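Long-range contacts in beta-n-acetylhexosaminidase (Streptococcus pneumoniae, PDB 4AZI), which hydrolyses terminal beta-linked N-acetylhexosamine residues from glycans, as a family 20 glycoside hydrolase catalytic module of the exo-beta-D-N-acetylglucosaminidase StrH: residues 29-33 / 337-343; 279-285 / 326-332; 297-301 / 344-349. The protein carries 2 engineered substitutions. The contacts are given in a common frame with arbitrary orientation. Residue numbers count along the deposited sequence, not the author numbering.

Interaction 1 (29-33 / 337-343); sequences RIVDK and YKEEEIF
Residues 29-33 form one turn and a little more of the helix 24-37, while 337-343 enters its helix from an extended lead: Tyr337 and Lys338 are non-helical, Lys338 sits at the N-cap, and 339-343 is regular helix. The two short helical axes run nearly parallel, 27° apart (signed crossing -27°), with a wide closest approach of 11.3 Å. The CA atoms come nearest at Lys33 and Phe343, 7.1 Å apart, so side chains must fill the gap. Phe343 does most of this. With chi1 m (-76°) its ring reaches across to the first helix, where Lys33, chi1 t and chi2 p, lays its CG 3.6 Å from the ring centroid, 10° off the normal, in a CH-pi contact. Arg29 O lies 3.7 Å from Phe343 CZ, and Ile30 CG1 is 4.5 Å from Phe343 CE1. Nearer the start of the second segment, Ile30 CD1 meets Tyr337 OH at 3.7 Å; the Tyr337 ring also packs edge-to-face with Phe22. At the solvent-facing edge Arg29 and Glu339 (chi1 and chi2 both t) form a salt bridge, modelled too tightly at 2.4 Å between NH1 and OE2. These are the first and last helices of the (beta/alpha)8 barrel, side by side where the helical ring closes. The chemistry is that of a surface seam: one face of an aromatic ring covered by the aliphatic part of a lysine, with an Arg-Glu pair, less certain in detail, at the exposed edge.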
# COMPACT_ATOMS: atom_id res chain seq x y z
N ARG A 29 -9.80 9.69 9.20
CA ARG A 29 -8.90 10.70 9.78
C ARG A 29 -7.52 10.75 9.12
O ARG A 29 -6.95 11.83 8.93
CB ARG A 29 -8.73 10.47 11.28
CG ARG A 29 -9.93 10.87 12.11
CD ARG A 29 -9.46 11.54 13.39
NE ARG A 29 -9.03 12.91 13.13
CZ ARG A 29 -8.37 13.69 14.00
NH1 ARG A 29 -8.06 13.23 15.20
NH2 ARG A 29 -8.04 14.92 13.66
N ILE A 30 -6.97 9.58 8.79
CA ILE A 30 -5.74 9.48 8.00
C ILE A 30 -5.91 10.14 6.62
O ILE A 30 -5.05 10.91 6.19
CB ILE A 30 -5.28 8.00 7.87
CG1 ILE A 30 -4.76 7.49 9.22
CG2 ILE A 30 -4.24 7.84 6.76
CD1 ILE A 30 -4.65 5.98 9.33
N VAL A 31 -7.02 9.83 5.95
CA VAL A 31 -7.40 10.46 4.67
C VAL A 31 -7.43 11.99 4.79
O VAL A 31 -6.84 12.70 3.96
CB VAL A 31 -8.78 9.94 4.17
CG1 VAL A 31 -9.38 10.86 3.11
CG2 VAL A 31 -8.67 8.52 3.63
N ASP A 32 -8.09 12.47 5.84
CA ASP A 32 -8.17 13.90 6.20
C ASP A 32 -6.80 14.54 6.34
O ASP A 32 -6.53 15.60 5.77
CB ASP A 32 -8.90 14.08 7.53
CG ASP A 32 -10.39 13.84 7.43
OD1 ASP A 32 -10.90 13.73 6.30
OD2 ASP A 32 -11.04 13.78 8.49
N LYS A 33 -5.94 13.89 7.14
CA LYS A 33 -4.59 14.38 7.37
C LYS A 33 -3.76 14.34 6.10
O LYS A 33 -2.97 15.24 5.87
CB LYS A 33 -3.90 13.58 8.47
CG LYS A 33 -2.66 14.26 9.05
CD LYS A 33 -3.03 15.56 9.74
CE LYS A 33 -1.81 16.30 10.25
NZ LYS A 33 -2.18 17.60 10.88
N TYR A 337 -1.96 2.12 18.58
CA TYR A 337 -1.87 3.07 17.48
C TYR A 337 -2.09 4.47 18.04
O TYR A 337 -3.15 4.79 18.57
CB TYR A 337 -2.89 2.75 16.37
CG TYR A 337 -3.11 3.89 15.39
CD1 TYR A 337 -2.07 4.33 14.56
CD2 TYR A 337 -4.34 4.53 15.29
CE1 TYR A 337 -2.27 5.37 13.66
CE2 TYR A 337 -4.54 5.57 14.39
CZ TYR A 337 -3.50 5.99 13.58
OH TYR A 337 -3.68 7.03 12.70
N LYS A 338 -1.05 5.30 17.94
CA LYS A 338 -1.12 6.69 18.35
C LYS A 338 -1.12 7.58 17.12
O LYS A 338 -0.07 7.89 16.54
CB LYS A 338 0.03 7.04 19.30
CG LYS A 338 -0.16 6.53 20.71
CD LYS A 338 1.09 6.80 21.54
CE LYS A 338 1.20 5.83 22.70
NZ LYS A 338 2.61 5.66 23.12
N GLU A 339 -2.32 7.98 16.74
CA GLU A 339 -2.58 8.84 15.59
C GLU A 339 -1.58 10.00 15.46
O GLU A 339 -1.05 10.25 14.37
CB GLU A 339 -4.02 9.35 15.70
CG GLU A 339 -4.37 10.52 14.81
CD GLU A 339 -5.84 10.86 14.90
OE1 GLU A 339 -6.66 10.11 14.33
OE2 GLU A 339 -6.16 11.87 15.56
N GLU A 340 -1.31 10.68 16.57
CA GLU A 340 -0.40 11.83 16.62
C GLU A 340 1.04 11.53 16.18
O GLU A 340 1.71 12.39 15.61
CB GLU A 340 -0.43 12.48 18.02
CG GLU A 340 0.13 11.65 19.16
CD GLU A 340 -0.87 10.70 19.83
OE1 GLU A 340 -2.06 10.64 19.42
OE2 GLU A 340 -0.45 10.01 20.78
N GLU A 341 1.52 10.32 16.46
CA GLU A 341 2.84 9.89 15.98
C GLU A 341 2.85 9.84 14.46
O GLU A 341 3.75 10.37 13.81
CB GLU A 341 3.21 8.52 16.54
CG GLU A 341 3.52 8.50 18.03
CD GLU A 341 3.86 7.10 18.51
OE1 GLU A 341 3.44 6.12 17.87
OE2 GLU A 341 4.57 6.98 19.54
N ILE A 342 1.82 9.20 13.90
CA ILE A 342 1.69 9.03 12.45
C ILE A 342 1.53 10.38 11.76
O ILE A 342 2.09 10.61 10.69
CB ILE A 342 0.51 8.08 12.10
CG1 ILE A 342 0.94 6.62 12.30
CG2 ILE A 342 0.05 8.25 10.66
CD1 ILE A 342 1.22 6.21 13.73
N PHE A 343 0.78 11.28 12.40
CA PHE A 343 0.55 12.63 11.89
C PHE A 343 1.83 13.46 11.89
O PHE A 343 2.10 14.17 10.92
CB PHE A 343 -0.57 13.32 12.68
CG PHE A 343 -1.96 12.85 12.33
CD1 PHE A 343 -2.17 11.71 11.56
CD2 PHE A 343 -3.08 13.54 12.82
CE1 PHE A 343 -3.46 11.29 11.24
CE2 PHE A 343 -4.37 13.12 12.51
CZ PHE A 343 -4.56 11.99 11.72

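Interaction 2 (279-285 / 326-332); sequences WYYILGQ and LSIWADR. With OAN (O-(2-acetamido-2-deoxy D-glucopyranosylidene) amino-N-phenylcarbamate), chain C.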
# COMPACT_ATOMS: atom_id res chain seq x y z
N TRP A 279 11.94 5.50 5.58
CA TRP A 279 10.72 6.13 6.09
C TRP A 279 9.77 5.21 6.84
O TRP A 279 8.63 5.58 7.11
CB TRP A 279 9.99 6.88 4.96
CG TRP A 279 10.88 7.85 4.19
CD1 TRP A 279 11.80 8.75 4.72
CD2 TRP A 279 10.95 8.05 2.74
NE1 TRP A 279 12.42 9.46 3.72
CE2 TRP A 279 11.96 9.09 2.51
CE3 TRP A 279 10.31 7.48 1.64
CZ2 TRP A 279 12.29 9.53 1.23
CZ3 TRP A 279 10.66 7.92 0.35
CH2 TRP A 279 11.62 8.93 0.16
N TYR A 280 10.23 4.00 7.19
CA TYR A 280 9.40 3.02 7.91
C TYR A 280 9.22 3.40 9.39
O TYR A 280 10.17 3.84 10.03
CB TYR A 280 10.04 1.63 7.84
CG TYR A 280 9.79 0.83 6.57
CD1 TYR A 280 9.22 1.42 5.43
CD2 TYR A 280 10.15 -0.52 6.49
CE1 TYR A 280 9.00 0.68 4.27
CE2 TYR A 280 9.93 -1.26 5.34
CZ TYR A 280 9.35 -0.66 4.24
OH TYR A 280 9.12 -1.40 3.09
N TYR A 281 8.02 3.20 9.92
CA TYR A 281 7.77 3.28 11.37
C TYR A 281 6.89 2.12 11.83
O TYR A 281 5.80 1.92 11.29
CB TYR A 281 7.13 4.60 11.79
CG TYR A 281 6.71 4.62 13.25
CD1 TYR A 281 7.64 4.38 14.27
CD2 TYR A 281 5.38 4.86 13.63
CE1 TYR A 281 7.27 4.37 15.61
CE2 TYR A 281 5.00 4.86 14.97
CZ TYR A 281 5.95 4.62 15.95
OH TYR A 281 5.58 4.62 17.29
N ILE A 282 7.36 1.38 12.84
CA ILE A 282 6.60 0.30 13.46
C ILE A 282 5.97 0.88 14.72
O ILE A 282 6.67 1.43 15.57
CB ILE A 282 7.51 -0.91 13.82
CG1 ILE A 282 8.10 -1.55 12.56
CG2 ILE A 282 6.74 -1.95 14.64
CD1 ILE A 282 9.32 -2.42 12.81
N LEU A 283 4.64 0.76 14.83
CA LEU A 283 3.92 1.27 16.00
C LEU A 283 4.57 0.79 17.29
O LEU A 283 4.79 -0.41 17.48
CB LEU A 283 2.44 0.83 15.97
CG LEU A 283 1.54 1.15 14.77
CD1 LEU A 283 0.11 0.73 15.07
CD2 LEU A 283 1.60 2.61 14.36
N GLY A 284 4.89 1.74 18.17
CA GLY A 284 5.48 1.45 19.48
C GLY A 284 6.97 1.18 19.49
O GLY A 284 7.55 0.95 20.55
N GLN A 285 7.60 1.22 18.32
CA GLN A 285 9.01 0.85 18.18
C GLN A 285 9.93 1.96 18.68
O GLN A 285 9.79 3.13 18.31
CB GLN A 285 9.35 0.49 16.72
CG GLN A 285 10.68 -0.22 16.51
CD GLN A 285 10.56 -1.73 16.57
OE1 GLN A 285 9.66 -2.27 17.21
NE2 GLN A 285 11.48 -2.42 15.90
N LEU A 326 5.54 6.72 2.25
CA LEU A 326 5.98 6.56 3.64
C LEU A 326 5.10 5.51 4.31
O LEU A 326 3.87 5.50 4.12
CB LEU A 326 5.93 7.91 4.38
CG LEU A 326 6.40 7.96 5.83
CD1 LEU A 326 7.22 9.22 6.09
CD2 LEU A 326 5.21 7.88 6.78
N SER A 327 5.71 4.62 5.10
CA SER A 327 5.04 3.40 5.52
C SER A 327 4.95 3.19 7.03
O SER A 327 5.97 3.24 7.74
CB SER A 327 5.70 2.18 4.88
OG SER A 327 5.91 2.35 3.49
N ILE A 328 3.72 2.92 7.49
CA ILE A 328 3.42 2.66 8.90
C ILE A 328 3.12 1.17 9.07
O ILE A 328 2.14 0.67 8.51
CB ILE A 328 2.22 3.50 9.40
CG1 ILE A 328 2.39 4.99 9.07
CG2 ILE A 328 2.01 3.31 10.90
CD1 ILE A 328 3.71 5.62 9.50
N TRP A 329 3.96 0.46 9.81
CA TRP A 329 3.79 -0.99 9.95
C TRP A 329 3.33 -1.42 11.32
O TRP A 329 3.52 -0.71 12.30
CB TRP A 329 5.07 -1.72 9.56
CG TRP A 329 5.55 -1.46 8.15
CD1 TRP A 329 6.54 -0.56 7.75
CD2 TRP A 329 5.10 -2.10 6.90
NE1 TRP A 329 6.73 -0.61 6.39
CE2 TRP A 329 5.89 -1.50 5.82
CE3 TRP A 329 4.14 -3.06 6.58
CZ2 TRP A 329 5.73 -1.87 4.49
CZ3 TRP A 329 3.99 -3.43 5.23
CH2 TRP A 329 4.76 -2.85 4.21
N ALA A 330 2.72 -2.60 11.39
CA ALA A 330 2.15 -3.09 12.63
C ALA A 330 2.75 -4.41 13.14
O ALA A 330 2.02 -5.22 13.73
CB ALA A 330 0.64 -3.20 12.50
N ASP A 331 4.05 -4.61 12.95
CA ASP A 331 4.75 -5.86 13.33
C ASP A 331 4.34 -6.45 14.69
O ASP A 331 4.19 -7.66 14.83
CB ASP A 331 6.27 -5.67 13.29
CG ASP A 331 6.78 -5.33 11.89
OD1 ASP A 331 6.11 -4.56 11.16
OD2 ASP A 331 7.86 -5.83 11.52
N ARG A 332 4.18 -5.58 15.68
CA ARG A 332 3.58 -5.98 16.94
C ARG A 332 2.22 -5.30 17.02
O ARG A 332 2.12 -4.14 17.44
CB ARG A 332 4.51 -5.62 18.11
CG ARG A 332 5.82 -6.40 18.10
CD ARG A 332 6.89 -5.79 19.01
NE ARG A 332 7.26 -4.44 18.57
CZ ARG A 332 7.03 -3.32 19.25
NH1 ARG A 332 6.44 -3.37 20.45
NH2 ARG A 332 7.40 -2.16 18.74
CAH OAN C . 7.98 -4.93 2.18
CAG OAN C . 8.25 -4.79 3.68
OAN OAN C . 8.59 -3.71 4.15
NAI OAN C . 8.10 -5.91 4.40
CAB OAN C . 8.30 -6.01 5.86
CAC OAN C . 7.02 -5.57 6.58
OAJ OAN C . 6.10 -6.66 6.62
CAD OAN C . 7.32 -5.09 8.00
OAK OAN C . 6.08 -4.73 8.59
CAE OAN C . 8.24 -3.87 7.94
CAF OAN C . 8.67 -3.32 9.30
OAM OAN C . 9.47 -4.27 10.00
OAL OAN C . 9.45 -4.11 7.16
CAA OAN C . 9.52 -5.20 6.35
NAY OAN C . 10.73 -5.56 5.95
OAQ OAN C . 11.76 -4.81 6.41
CAP OAN C . 12.93 -5.50 6.58
OAR OAN C . 13.95 -4.90 6.93
NAO OAN C . 12.89 -6.82 6.35
CAS OAN C . 13.94 -7.66 6.41
CAT OAN C . 14.18 -8.49 5.32
CAU OAN C . 15.25 -9.38 5.33
CAV OAN C . 16.09 -9.44 6.44
CAW OAN C . 15.86 -8.61 7.55
CAX OAN C . 14.78 -7.72 7.54
O HOH W 1 3.81 -2.79 15.70
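Tyr280 and Trp329 dominate the side of this strand pair that faces the ligand. Both take chi1 m, which brings the edge of the indole against the phenol face: the Tyr280 ring and the five-membered ring of Trp329 have centroids 4.2 Å apart and planes at 66°, an edge-to-face pair. Tyr280 OH then donates to the acetamido oxygen OAN of the inhibitor at 2.6 Å, while a face of Trp329 lies against the sugar ring. Ile282, chi1 m and chi2 t, brings CD1 to 3.4 Å from ligand OAM. Beyond the strand end Asp331 (chi1 m) accepts two of the three sugar hydroxyls, OAK to OD1 at 2.6 Å and OAM to OD2 at 2.7 Å. These are the seventh and eighth strands of the (beta/alpha)8 barrel, parallel and joined through helix 294-303 in a beta-alpha-beta unit; their C-terminal ends line the pocket, as is usual for this fold. The ladder runs Tyr281 N to Ser327 O (3.0 Å), Trp329 N to Tyr281 O (2.8 Å) and Leu283 N to Trp329 O (3.1 Å). On the other face, toward helix 339-352, Tyr281 CB meets Ile328 CD1 at 4.2 Å and Leu283 CD2 meets Ile328 CG2 at 3.6 Å. Tyr281, chi1 t, sends its OH to Glu341 and accepts Gly284 N at 3.1 Å, within the type II turn 282-285, where Gly284 has positive phi. Arg332 folds back so that NH2 donates to Gln285 OE1 at 2.7 Å, and a water links Leu283 O with Arg332 N and O.

Interaction 3 (297-301 / 344-349); sequences AIENT and ELMTAF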
# COMPACT_ATOMS: atom_id res chain seq x y z
N ALA A 297 12.86 7.67 11.77
CA ALA A 297 11.92 7.83 10.66
C ALA A 297 11.69 9.32 10.39
O ALA A 297 11.76 9.77 9.24
CB ALA A 297 10.60 7.13 10.95
N ILE A 298 11.41 10.06 11.45
CA ILE A 298 11.22 11.51 11.36
C ILE A 298 12.45 12.23 10.81
O ILE A 298 12.32 13.10 9.94
CB ILE A 298 10.75 12.11 12.71
CG1 ILE A 298 9.31 11.66 12.98
CG2 ILE A 298 10.86 13.63 12.69
CD1 ILE A 298 8.80 11.93 14.39
N GLU A 299 13.64 11.86 11.31
CA GLU A 299 14.91 12.39 10.81
C GLU A 299 15.02 12.14 9.31
O GLU A 299 15.27 13.07 8.54
CB GLU A 299 16.11 11.75 11.53
CG GLU A 299 17.46 12.37 11.18
CD GLU A 299 18.65 11.55 11.67
OE1 GLU A 299 18.44 10.44 12.20
OE2 GLU A 299 19.80 12.01 11.52
N ASN A 300 14.79 10.89 8.90
CA ASN A 300 14.97 10.48 7.50
C ASN A 300 14.03 11.14 6.48
O ASN A 300 14.36 11.21 5.29
CB ASN A 300 14.88 8.95 7.35
CG ASN A 300 16.03 8.23 8.03
OD1 ASN A 300 15.87 7.10 8.49
ND2 ASN A 300 17.20 8.86 8.08
N THR A 301 12.87 11.61 6.93
CA THR A 301 11.97 12.37 6.04
C THR A 301 12.66 13.62 5.49
O THR A 301 12.29 14.11 4.42
CB THR A 301 10.64 12.78 6.70
OG1 THR A 301 10.89 13.67 7.80
CG2 THR A 301 9.85 11.56 7.15
N GLU A 344 2.63 13.35 12.94
CA GLU A 344 3.92 14.05 12.96
C GLU A 344 4.84 13.54 11.84
O GLU A 344 5.50 14.34 11.16
CB GLU A 344 4.61 13.94 14.32
CG GLU A 344 5.89 14.77 14.39
CD GLU A 344 6.70 14.55 15.65
OE1 GLU A 344 6.31 13.71 16.49
OE2 GLU A 344 7.75 15.22 15.80
N LEU A 345 4.88 12.23 11.65
CA LEU A 345 5.71 11.63 10.61
C LEU A 345 5.25 12.09 9.22
O LEU A 345 6.08 12.51 8.41
CB LEU A 345 5.70 10.10 10.73
CG LEU A 345 6.65 9.26 9.87
CD1 LEU A 345 8.09 9.75 9.94
CD2 LEU A 345 6.57 7.80 10.28
N MET A 346 3.94 12.02 8.97
CA MET A 346 3.36 12.51 7.73
C MET A 346 3.65 13.98 7.48
O MET A 346 3.99 14.35 6.36
CB MET A 346 1.84 12.29 7.72
CG MET A 346 1.43 10.84 7.58
SD MET A 346 -0.34 10.64 7.79
CE MET A 346 -0.95 11.34 6.26
N THR A 347 3.50 14.81 8.51
CA THR A 347 3.72 16.25 8.40
C THR A 347 5.18 16.57 8.07
O THR A 347 5.45 17.40 7.19
CB THR A 347 3.28 16.98 9.70
OG1 THR A 347 1.91 16.69 9.96
CG2 THR A 347 3.47 18.49 9.57
N ALA A 348 6.11 15.90 8.75
CA ALA A 348 7.54 16.06 8.50
C ALA A 348 7.94 15.77 7.04
O ALA A 348 8.67 16.56 6.43
CB ALA A 348 8.34 15.19 9.46
N PHE A 349 7.44 14.67 6.50
CA PHE A 349 7.69 14.29 5.09
C PHE A 349 7.12 15.35 4.13
O PHE A 349 7.78 15.73 3.16
CB PHE A 349 7.10 12.90 4.80
CG PHE A 349 7.60 12.26 3.52
CD1 PHE A 349 8.95 12.34 3.15
CD2 PHE A 349 6.73 11.54 2.70
CE1 PHE A 349 9.40 11.74 1.98
CE2 PHE A 349 7.18 10.94 1.53
CZ PHE A 349 8.52 11.04 1.17
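Thr301 has the most surface covered here, and it is pressed directly onto the backbone of the other helix. Its CB lies 3.7 Å from Phe349 CA, and CG2 is 3.9 Å from Phe349 CB. Chi1 is p, which turns OG1 back to donate to Ile298 O at 2.6 Å in its own helix; the hydroxyl is thus satisfied even though OG1 rests against Ala348 CB at 3.4 Å. With a methyl as its whole side chain, Ala348 lets the helices draw close, and Thr301 and Phe349 have CA atoms 4.8 Å apart. The axes approach to 8.7 Å and run almost parallel, at 16°, as expected of neighbouring helices on the outside of a (beta/alpha)8 barrel: helix 294-303 follows the seventh strand and helix 339-352 the eighth. Ile298, one turn earlier, spreads over the next part of the groove. Its CG1 is 3.8 Å from Leu345 CD1, its CG2 4.4 Å from Ala348 CB, and its CD1 touches the carboxylate carbon CD of Glu344 at 3.6 Å, at the solvent edge. Leu345 (chi1 t, chi2 p) fits CD1 among three residues of the opposite helix, 3.8 Å each from Ala297 CB, Ile298 CG1 and Thr301 CG2. Inward, Leu345 also packs on Tyr281, Leu326 and Ile328 of the barrel strands, while the ring of Phe349 meets that of Trp279.

All three contacts belong to one sector of the barrel, where its last beta-alpha units meet its first. Helix 339-352 supplies a segment to both interaction 1 and interaction 3, lying between helix 24-37 and helix 294-303; interaction 2 is the strand pair beneath it. The centres stand 12 to 13 Å apart. Along the chain, interaction 2 is nested inside the loop closed by interaction 1, while interaction 3 crosses both. Direct links join the layers: Glu341 OE1 to Tyr281 OH at 2.7 Å, and Asn300 O to Trp279 NE1 at 3.0 Å. Helices 294-303 and 339-352 are thus tied to the strand 271-282, whose end helps line the inhibitor pocket.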